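Local coordinates for protein glycosyl hydrolase family 26 (Bacteroides ovatus, PDB 4ZXO) that probably hydrolyses the beta-1,4-mannan backbone of galactomannan, acting as a glycoside hydrolase family 26 beta-mannanase, at residues Val104-Thr109 with Ser113-Asp118; Thr120-Val125 with Asp177-Glu182; Pro163-Glu166 with Trp171-Trp174. All coordinates share one frame; numbering follows the deposited sequence. Where two conformers were deposited one is given.

The three contacts form a tight triangle on one side of the TIM barrel, with centres about 10 Å (1 to 3) and 11 Å (1 to 2, 2 to 3) apart. Interaction 1 folds up the loop that leaves strand 97-101, and interaction 2 joins helix 121-125, which follows it, to the entry of helix 181-197. Interaction 3 folds the loop after the neighbouring parallel strand 159-162 and is nested inside the chain loop that interaction 2 closes. Trp173 of interaction 3 is common ground, packing on Pro107 and on Val121. Two consecutive beta-alpha loops are thereby fitted together, and the loop after strand 159-162 carries Glu166, probably at the substrate cleft.

Interaction 1 of 3, residues Val104-Thr109 with Ser113-Asp118; sequences VRNPKT and SWDVTD
Lys108 reaches across to Asp118 and ends in a salt bridge. From CB, the chain leaves with CG anti to the backbone N (chi1 -177°), which starts it toward Asp118. Lys108 CG is still 4.1 Å from Asp118 OD2. CD comes closer, 3.5 Å from the same Asp118 OD2, and CE stays alongside that oxygen. A bend at chi4 (-68°) finishes the approach: NZ lies 2.8 Å from Asp118 OD2 and is received on the syn lone pair of that oxygen. The other carboxylate oxygen, OD1, is engaged by the hydroxyl of Thr120, so both ends of the carboxylate are held. Both segments belong to the beta-alpha loop between strand 97-101 and helix 121-125, and each is shaped by an Asx turn. Asn106 OD1 accepts from Lys108 N in its carbonyl plane and from Thr109 N, at 2.9 Å, well above that plane; Asp115 OD1 accepts from Thr117 N and from Thr117 OG1. The two turns face one another. Thr109 OG1 donates to Asp115 OD2 over 2.6 Å, meeting it from above the carboxylate plane, while Asn106 ND2 makes only a weak bond to Asp115 O, 3.1 Å away and bent to 131°. Beside them, Thr109 CG2 packs on Asp118 CB at 4.0 Å.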
loop_
_atom_site.group_PDB
_atom_site.type_symbol
_atom_site.label_atom_id
_atom_site.label_comp_id
_atom_site.label_asym_id
_atom_site.label_seq_id
_atom_site.Cartn_x
_atom_site.Cartn_y
_atom_site.Cartn_z
ATOM N N VAL A 104 8.144 -9.893 2.821
ATOM C CA VAL A 104 8.323 -11.339 2.926
ATOM C C VAL A 104 9.787 -11.695 3.177
ATOM O O VAL A 104 10.725 -11.036 2.670
ATOM C CB VAL A 104 7.796 -12.003 1.625
ATOM C CG1 VAL A 104 8.427 -11.380 0.348
ATOM C CG2 VAL A 104 7.879 -13.528 1.590
ATOM N N ARG A 105 9.961 -12.743 3.982
ATOM C CA ARG A 105 11.280 -13.257 4.287
ATOM C C ARG A 105 12.005 -13.725 3.013
ATOM O O ARG A 105 11.396 -13.956 1.941
ATOM C CB ARG A 105 11.159 -14.447 5.265
ATOM C CG ARG A 105 10.487 -14.152 6.589
ATOM C CD ARG A 105 11.267 -13.250 7.531
ATOM N NE ARG A 105 12.527 -13.888 7.968
ATOM C CZ ARG A 105 13.350 -13.364 8.861
ATOM N NH1 ARG A 105 13.046 -12.245 9.465
ATOM N NH2 ARG A 105 14.480 -13.992 9.183
ATOM N N ASN A 106 13.312 -13.895 3.164
ATOM C CA ASN A 106 14.166 -14.359 2.075
ATOM C C ASN A 106 14.099 -15.886 2.050
ATOM O O ASN A 106 14.592 -16.528 3.003
ATOM C CB ASN A 106 15.583 -13.859 2.334
ATOM C CG ASN A 106 16.548 -14.177 1.219
ATOM O OD1 ASN A 106 16.547 -15.265 0.685
ATOM N ND2 ASN A 106 17.373 -13.215 0.860
ATOM N N PRO A 107 13.521 -16.474 0.985
ATOM C CA PRO A 107 13.309 -17.940 1.001
ATOM C C PRO A 107 14.585 -18.758 0.780
ATOM O O PRO A 107 14.572 -19.971 1.031
ATOM C CB PRO A 107 12.314 -18.174 -0.147
ATOM C CG PRO A 107 12.551 -17.001 -1.114
ATOM C CD PRO A 107 12.902 -15.803 -0.177
ATOM N N LYS A 108 15.677 -18.113 0.384
ATOM C CA LYS A 108 16.908 -18.856 0.165
ATOM C C LYS A 108 17.841 -18.744 1.380
ATOM O O LYS A 108 18.413 -19.749 1.841
ATOM C CB LYS A 108 17.616 -18.350 -1.103
ATOM C CG LYS A 108 18.895 -19.124 -1.453
ATOM C CD LYS A 108 19.322 -18.614 -2.850
ATOM C CE LYS A 108 20.296 -19.496 -3.560
ATOM N NZ LYS A 108 21.598 -19.511 -2.913
ATOM N N THR A 109 17.991 -17.522 1.901
ATOM C CA THR A 109 18.934 -17.311 3.009
ATOM C C THR A 109 18.338 -17.487 4.378
ATOM O O THR A 109 19.076 -17.660 5.337
ATOM C CB THR A 109 19.543 -15.909 2.981
ATOM O OG1 THR A 109 18.548 -14.958 3.342
ATOM C CG2 THR A 109 20.074 -15.577 1.587
ATOM N N SER A 113 13.407 -9.320 4.426
ATOM C CA SER A 113 13.246 -8.753 3.076
ATOM C C SER A 113 14.475 -7.989 2.609
ATOM O O SER A 113 14.725 -7.877 1.408
ATOM C CB SER A 113 12.087 -7.773 3.014
ATOM O OG SER A 113 10.877 -8.393 3.386
ATOM N N TRP A 114 15.178 -7.386 3.583
ATOM C CA TRP A 114 16.309 -6.549 3.338
ATOM C C TRP A 114 17.619 -7.318 3.191
ATOM O O TRP A 114 18.690 -6.711 3.046
ATOM C CB TRP A 114 16.467 -5.570 4.518
ATOM C CG TRP A 114 15.290 -4.652 4.688
ATOM C CD1 TRP A 114 15.167 -3.385 4.189
ATOM C CD2 TRP A 114 14.084 -4.921 5.430
ATOM N NE1 TRP A 114 13.966 -2.857 4.567
ATOM C CE2 TRP A 114 13.279 -3.762 5.325
ATOM C CE3 TRP A 114 13.589 -6.034 6.136
ATOM C CZ2 TRP A 114 12.003 -3.659 5.912
ATOM C CZ3 TRP A 114 12.320 -5.939 6.738
ATOM C CH2 TRP A 114 11.536 -4.761 6.617
ATOM N N ASP A 115 17.565 -8.638 3.309
ATOM C CA ASP A 115 18.793 -9.446 3.087
ATOM C C ASP A 115 19.070 -9.565 1.588
ATOM O O ASP A 115 18.435 -10.349 0.895
ATOM C CB ASP A 115 18.619 -10.815 3.752
ATOM C CG ASP A 115 19.820 -11.724 3.544
ATOM O OD1 ASP A 115 20.773 -11.281 2.837
ATOM O OD2 ASP A 115 19.830 -12.874 4.071
ATOM N N VAL A 116 20.032 -8.770 1.123
ATOM C CA VAL A 116 20.425 -8.714 -0.276
ATOM C C VAL A 116 21.825 -9.256 -0.470
ATOM O O VAL A 116 22.520 -8.903 -1.442
ATOM C CB VAL A 116 20.265 -7.245 -0.832
ATOM C CG1 VAL A 116 18.708 -6.887 -0.848
ATOM C CG2 VAL A 116 21.104 -6.217 -0.060
ATOM N N THR A 117 22.246 -10.117 0.465
ATOM C CA THR A 117 23.577 -10.731 0.387
ATOM C C THR A 117 23.708 -11.627 -0.833
ATOM O O THR A 117 24.813 -11.770 -1.377
ATOM C CB THR A 117 23.922 -11.583 1.636
ATOM O OG1 THR A 117 22.915 -12.565 1.807
ATOM C CG2 THR A 117 23.956 -10.733 2.913
ATOM N N ASP A 118 22.592 -12.205 -1.250
ATOM C CA ASP A 118 22.571 -13.223 -2.298
ATOM C C ASP A 118 21.636 -12.745 -3.423
ATOM O O ASP A 118 20.443 -12.539 -3.207
ATOM C CB ASP A 118 22.120 -14.573 -1.671
ATOM C CG ASP A 118 22.159 -15.740 -2.645
ATOM O OD1 ASP A 118 22.011 -15.535 -3.890
ATOM O OD2 ASP A 118 22.260 -16.883 -2.145
#

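Interaction 2 of 3, residues Thr120-Val125 with Asp177-Glu182; sequences TVVASV and DLCSSE
Val122 overlaps Cys179 carbon on carbon: Val122 CB lies 3.6 Å from Cys179 CB, and both methyls of the valine close around the same atom, CG1 at 3.9 Å and CG2 at 3.8 Å from Cys179 CB. Because CG1 stands anti to the backbone N (chi1 177°), the branch is spread so that Cys179 CB meets the CB and both methyls together. The sulfur is a looser neighbour, with Cys179 SG 4.1 Å from Val122 CG2. The buried surface is small, 142 Å², and no hydrogen bond runs directly between the segments.

Polar contact is instead made through two waters at the start of the short, weakly bonded helix 121-125. One accepts from Val122 N and donates to Leu178 O at 2.7 Å. The other accepts from Ala123 N and can donate to Leu178 O, 3.0 Å away, but other acceptors compete for its protons. Each water takes up an amide that has no earlier turn of helix above it. Further along, Ser124 OG donates to Val121 O at 2.8 Å, on a lone pair in the carbonyl plane, and also bonds Asn131.

The other segment leads into helix 181-197. Ser180 occupies the N-cap position, its side chain capping a backbone N just beyond Glu182, and its own N is bonded by the side chain of Gln183, a pattern consistent with a capping box. Gln183 also touches Val122 and Ala123. The contact therefore brings together the starts of two helices that follow successive barrel strands. Its chemistry, one apolar patch beside a water-bridged carbonyl, implies an interface set by shape and by solvent rather than by charge.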
loop_
_atom_site.group_PDB
_atom_site.type_symbol
_atom_site.label_atom_id
_atom_site.label_comp_id
_atom_site.label_asym_id
_atom_site.label_seq_id
_atom_site.Cartn_x
_atom_site.Cartn_y
_atom_site.Cartn_z
ATOM N N THR A 120 20.748 -14.280 -6.038
ATOM C CA THR A 120 20.180 -15.400 -6.818
ATOM C C THR A 120 18.915 -15.969 -6.186
ATOM O O THR A 120 18.501 -17.101 -6.503
ATOM C CB THR A 120 21.223 -16.535 -7.031
ATOM O OG1 THR A 120 21.500 -17.227 -5.812
ATOM C CG2 THR A 120 22.521 -15.961 -7.605
ATOM N N VAL A 121 18.290 -15.180 -5.297
ATOM C CA VAL A 121 17.146 -15.654 -4.553
ATOM C C VAL A 121 15.952 -15.803 -5.445
ATOM O O VAL A 121 15.301 -16.862 -5.394
ATOM C CB VAL A 121 16.818 -14.753 -3.365
ATOM C CG1 VAL A 121 15.577 -15.238 -2.561
ATOM C CG2 VAL A 121 18.021 -14.681 -2.454
ATOM N N VAL A 122 15.661 -14.805 -6.278
ATOM C CA VAL A 122 14.516 -14.909 -7.176
ATOM C C VAL A 122 14.717 -16.095 -8.130
ATOM O O VAL A 122 13.782 -16.852 -8.361
ATOM C CB VAL A 122 14.291 -13.585 -7.959
ATOM C CG1 VAL A 122 13.164 -13.712 -8.949
ATOM C CG2 VAL A 122 13.978 -12.454 -6.962
ATOM N N ALA A 123 15.922 -16.278 -8.674
ATOM C CA ALA A 123 16.158 -17.433 -9.526
ATOM C C ALA A 123 15.762 -18.733 -8.828
ATOM O O ALA A 123 15.214 -19.636 -9.442
ATOM C CB ALA A 123 17.612 -17.515 -9.971
ATOM N N SER A 124 16.049 -18.828 -7.544
ATOM C CA SER A 124 15.777 -20.068 -6.810
ATOM C C SER A 124 14.271 -20.343 -6.597
ATOM O O SER A 124 13.881 -21.477 -6.240
ATOM C CB SER A 124 16.479 -20.057 -5.451
ATOM O OG SER A 124 15.709 -19.420 -4.443
ATOM N N VAL A 125 13.415 -19.341 -6.801
ATOM C CA VAL A 125 11.984 -19.627 -6.666
ATOM C C VAL A 125 11.260 -19.744 -8.000
ATOM O O VAL A 125 10.041 -19.916 -8.030
ATOM C CB VAL A 125 11.218 -18.571 -5.789
ATOM C CG1 VAL A 125 11.811 -18.510 -4.396
ATOM C CG2 VAL A 125 11.124 -17.180 -6.507
ATOM N N ASP A 177 18.860 -5.115 -8.826
ATOM C CA ASP A 177 20.157 -5.780 -9.018
ATOM C C ASP A 177 20.124 -7.259 -8.628
ATOM O O ASP A 177 21.149 -7.938 -8.729
ATOM C CB ASP A 177 21.245 -5.078 -8.228
ATOM C CG ASP A 177 21.589 -3.736 -8.779
ATOM O OD1 ASP A 177 21.109 -3.363 -9.880
ATOM O OD2 ASP A 177 22.367 -3.007 -8.114
ATOM N N LEU A 178 18.961 -7.759 -8.200
ATOM C CA LEU A 178 18.895 -9.100 -7.645
ATOM C C LEU A 178 18.152 -10.056 -8.519
ATOM O O LEU A 178 17.971 -11.216 -8.149
ATOM C CB LEU A 178 18.251 -9.045 -6.265
ATOM C CG LEU A 178 19.246 -8.311 -5.352
ATOM C CD1 LEU A 178 18.879 -6.825 -5.183
ATOM C CD2 LEU A 178 19.536 -9.055 -4.075
ATOM N N CYS A 179 17.692 -9.588 -9.683
ATOM C CA CYS A 179 16.977 -10.485 -10.605
ATOM C C CYS A 179 16.795 -9.789 -11.926
ATOM O O CYS A 179 16.946 -8.566 -12.000
ATOM C CB CYS A 179 15.594 -10.914 -10.035
ATOM S SG CYS A 179 14.434 -9.502 -9.708
ATOM N N SER A 180 16.458 -10.548 -12.954
ATOM C CA SER A 180 16.153 -9.957 -14.271
ATOM C C SER A 180 14.724 -9.459 -14.324
ATOM O O SER A 180 13.890 -9.801 -13.457
ATOM C CB SER A 180 16.362 -10.993 -15.374
ATOM O OG SER A 180 15.356 -12.002 -15.325
ATOM N N SER A 181 14.441 -8.687 -15.358
ATOM C CA SER A 181 13.089 -8.200 -15.584
ATOM C C SER A 181 12.096 -9.356 -15.742
ATOM O O SER A 181 10.995 -9.299 -15.212
ATOM C CB SER A 181 13.064 -7.303 -16.815
ATOM O OG SER A 181 11.758 -6.854 -17.067
ATOM N N GLU A 182 12.474 -10.403 -16.466
ATOM C CA GLU A 182 11.592 -11.529 -16.681
ATOM C C GLU A 182 11.397 -12.343 -15.421
ATOM O O GLU A 182 10.276 -12.813 -15.168
ATOM C CB GLU A 182 12.125 -12.428 -17.811
ATOM C CG GLU A 182 11.810 -11.795 -19.171
ATOM C CD GLU A 182 10.315 -11.318 -19.355
ATOM O OE1 GLU A 182 9.357 -12.103 -19.105
ATOM O OE2 GLU A 182 10.109 -10.126 -19.753
HETATM O O HOH W 1 17.392 -12.480 -5.814
HETATM O O HOH W 2 17.886 -14.083 -9.013
#

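Interaction 3 of 3, residues Pro163-Glu166 with Trp171-Trp174; sequences PWHE and WFWW
Two indole N-H bonds tie Trp174 and Trp171 to 163-166. Trp174 NE1 donates to His165 O at 2.8 Å, nearly straight at 169° and in the plane of the indole. With Trp174 CG between the backbone N and carbonyl carbon (chi1 57°), the indole turns toward 163-166. Trp171 NE1 reaches Glu166 OE1 at 2.9 Å on the anti lone pair of that oxygen, bent to 145°.

Both segments lie in the loop after the fourth barrel strand, 159-162. Glu166 stands where family 26 enzymes usually carry their acid/base residue, and its OE2 is close to Asp235 and Glu270, consistent with an active-site cleft.

Among the rings, Trp164 points its edge at the face of Trp174 (centroids 5.4 Å apart) and at Trp173 in an offset edge-to-face pair; its CA also makes a CH-pi contact, 3.8 Å from the centroid of Trp174's five-membered ring. Trp174 is sandwiched, Phe172 CB covering its opposite face. With an alanine at this position, His165 O is likely to lose its indole donor, and a gap would probably open between Trp164 and Phe172. Over one face of the His165 ring sits Phe172 CE2, 3.5 Å from His165 NE2.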
loop_
_atom_site.group_PDB
_atom_site.type_symbol
_atom_site.label_atom_id
_atom_site.label_comp_id
_atom_site.label_asym_id
_atom_site.label_seq_id
_atom_site.Cartn_x
_atom_site.Cartn_y
_atom_site.Cartn_z
ATOM N N PRO A 163 2.419 -6.424 -3.160
ATOM C CA PRO A 163 3.641 -7.175 -2.877
ATOM C C PRO A 163 4.787 -6.670 -3.785
ATOM O O PRO A 163 4.525 -5.928 -4.737
ATOM C CB PRO A 163 3.251 -8.616 -3.258
ATOM C CG PRO A 163 2.315 -8.395 -4.442
ATOM C CD PRO A 163 1.466 -7.213 -3.972
ATOM N N TRP A 164 6.011 -7.098 -3.515
ATOM C CA TRP A 164 7.128 -6.902 -4.470
ATOM C C TRP A 164 7.350 -5.428 -4.770
ATOM O O TRP A 164 7.640 -5.019 -5.906
ATOM C CB TRP A 164 6.877 -7.655 -5.797
ATOM C CG TRP A 164 6.386 -9.083 -5.609
ATOM C CD1 TRP A 164 5.231 -9.634 -6.126
ATOM C CD2 TRP A 164 6.993 -10.111 -4.801
ATOM N NE1 TRP A 164 5.093 -10.932 -5.700
ATOM C CE2 TRP A 164 6.148 -11.253 -4.884
ATOM C CE3 TRP A 164 8.152 -10.165 -3.988
ATOM C CZ2 TRP A 164 6.453 -12.451 -4.237
ATOM C CZ3 TRP A 164 8.442 -11.361 -3.338
ATOM C CH2 TRP A 164 7.581 -12.468 -3.451
ATOM N N HIS A 165 7.214 -4.613 -3.741
ATOM C CA HIS A 165 7.282 -3.158 -3.920
ATOM C C HIS A 165 8.732 -2.631 -4.041
ATOM O O HIS A 165 9.706 -3.308 -3.716
ATOM C CB HIS A 165 6.511 -2.481 -2.762
ATOM C CG HIS A 165 7.130 -2.644 -1.414
ATOM N ND1 HIS A 165 7.336 -3.872 -0.811
ATOM C CD2 HIS A 165 7.489 -1.701 -0.500
ATOM C CE1 HIS A 165 7.852 -3.670 0.392
ATOM N NE2 HIS A 165 7.936 -2.359 0.609
ATOM N N GLU A 166 8.850 -1.408 -4.513
ATOM C CA GLU A 166 10.141 -0.703 -4.524
ATOM C C GLU A 166 11.126 -1.512 -5.309
ATOM O O GLU A 166 12.333 -1.597 -4.982
ATOM C CB GLU A 166 10.638 -0.392 -3.095
ATOM C CG GLU A 166 9.730 0.678 -2.492
ATOM C CD GLU A 166 9.916 0.990 -1.049
ATOM O OE1 GLU A 166 10.938 0.612 -0.483
ATOM O OE2 GLU A 166 9.010 1.671 -0.468
ATOM N N TRP A 171 17.292 -2.760 -2.385
ATOM C CA TRP A 171 17.375 -3.015 -0.960
ATOM C C TRP A 171 16.503 -4.181 -0.501
ATOM O O TRP A 171 16.586 -4.570 0.672
ATOM C CB TRP A 171 17.008 -1.765 -0.167
ATOM C CG TRP A 171 15.762 -1.091 -0.604
ATOM C CD1 TRP A 171 14.489 -1.373 -0.212
ATOM C CD2 TRP A 171 15.687 0.058 -1.424
ATOM N NE1 TRP A 171 13.603 -0.497 -0.811
ATOM C CE2 TRP A 171 14.320 0.397 -1.559
ATOM C CE3 TRP A 171 16.640 0.813 -2.102
ATOM C CZ2 TRP A 171 13.870 1.524 -2.278
ATOM C CZ3 TRP A 171 16.172 1.959 -2.862
ATOM C CH2 TRP A 171 14.800 2.266 -2.947
ATOM N N PHE A 172 15.673 -4.739 -1.398
ATOM C CA PHE A 172 14.947 -5.972 -1.102
ATOM C C PHE A 172 15.454 -7.103 -1.991
ATOM O O PHE A 172 16.019 -6.847 -3.073
ATOM C CB PHE A 172 13.428 -5.789 -1.375
ATOM C CG PHE A 172 12.771 -4.782 -0.478
ATOM C CD1 PHE A 172 13.007 -4.809 0.898
ATOM C CD2 PHE A 172 11.889 -3.841 -0.993
ATOM C CE1 PHE A 172 12.346 -3.930 1.736
ATOM C CE2 PHE A 172 11.249 -2.948 -0.174
ATOM C CZ PHE A 172 11.458 -2.989 1.193
ATOM N N TRP A 173 15.217 -8.352 -1.576
ATOM C CA TRP A 173 15.809 -9.452 -2.332
ATOM C C TRP A 173 15.176 -9.678 -3.710
ATOM O O TRP A 173 15.725 -10.414 -4.531
ATOM C CB TRP A 173 15.753 -10.771 -1.499
ATOM C CG TRP A 173 14.432 -11.264 -1.042
ATOM C CD1 TRP A 173 13.882 -11.136 0.229
ATOM C CD2 TRP A 173 13.497 -12.043 -1.806
ATOM N NE1 TRP A 173 12.661 -11.762 0.271
ATOM C CE2 TRP A 173 12.398 -12.328 -0.956
ATOM C CE3 TRP A 173 13.472 -12.520 -3.140
ATOM C CZ2 TRP A 173 11.297 -13.109 -1.378
ATOM C CZ3 TRP A 173 12.362 -13.288 -3.568
ATOM C CH2 TRP A 173 11.282 -13.570 -2.684
ATOM N N TRP A 174 14.046 -9.000 -3.980
ATOM C CA TRP A 174 13.395 -8.984 -5.304
ATOM C C TRP A 174 13.717 -7.709 -6.084
ATOM O O TRP A 174 13.078 -7.444 -7.091
ATOM C CB TRP A 174 11.888 -9.106 -5.159
ATOM C CG TRP A 174 11.260 -8.017 -4.298
ATOM C CD1 TRP A 174 10.892 -6.756 -4.707
ATOM C CD2 TRP A 174 10.957 -8.086 -2.905
ATOM N NE1 TRP A 174 10.366 -6.037 -3.656
ATOM C CE2 TRP A 174 10.398 -6.827 -2.528
ATOM C CE3 TRP A 174 11.133 -9.077 -1.930
ATOM C CZ2 TRP A 174 9.937 -6.568 -1.238
ATOM C CZ3 TRP A 174 10.767 -8.802 -0.604
ATOM C CH2 TRP A 174 10.149 -7.547 -0.284
HETATM O O HOH W 3 14.443 -2.720 -3.321
#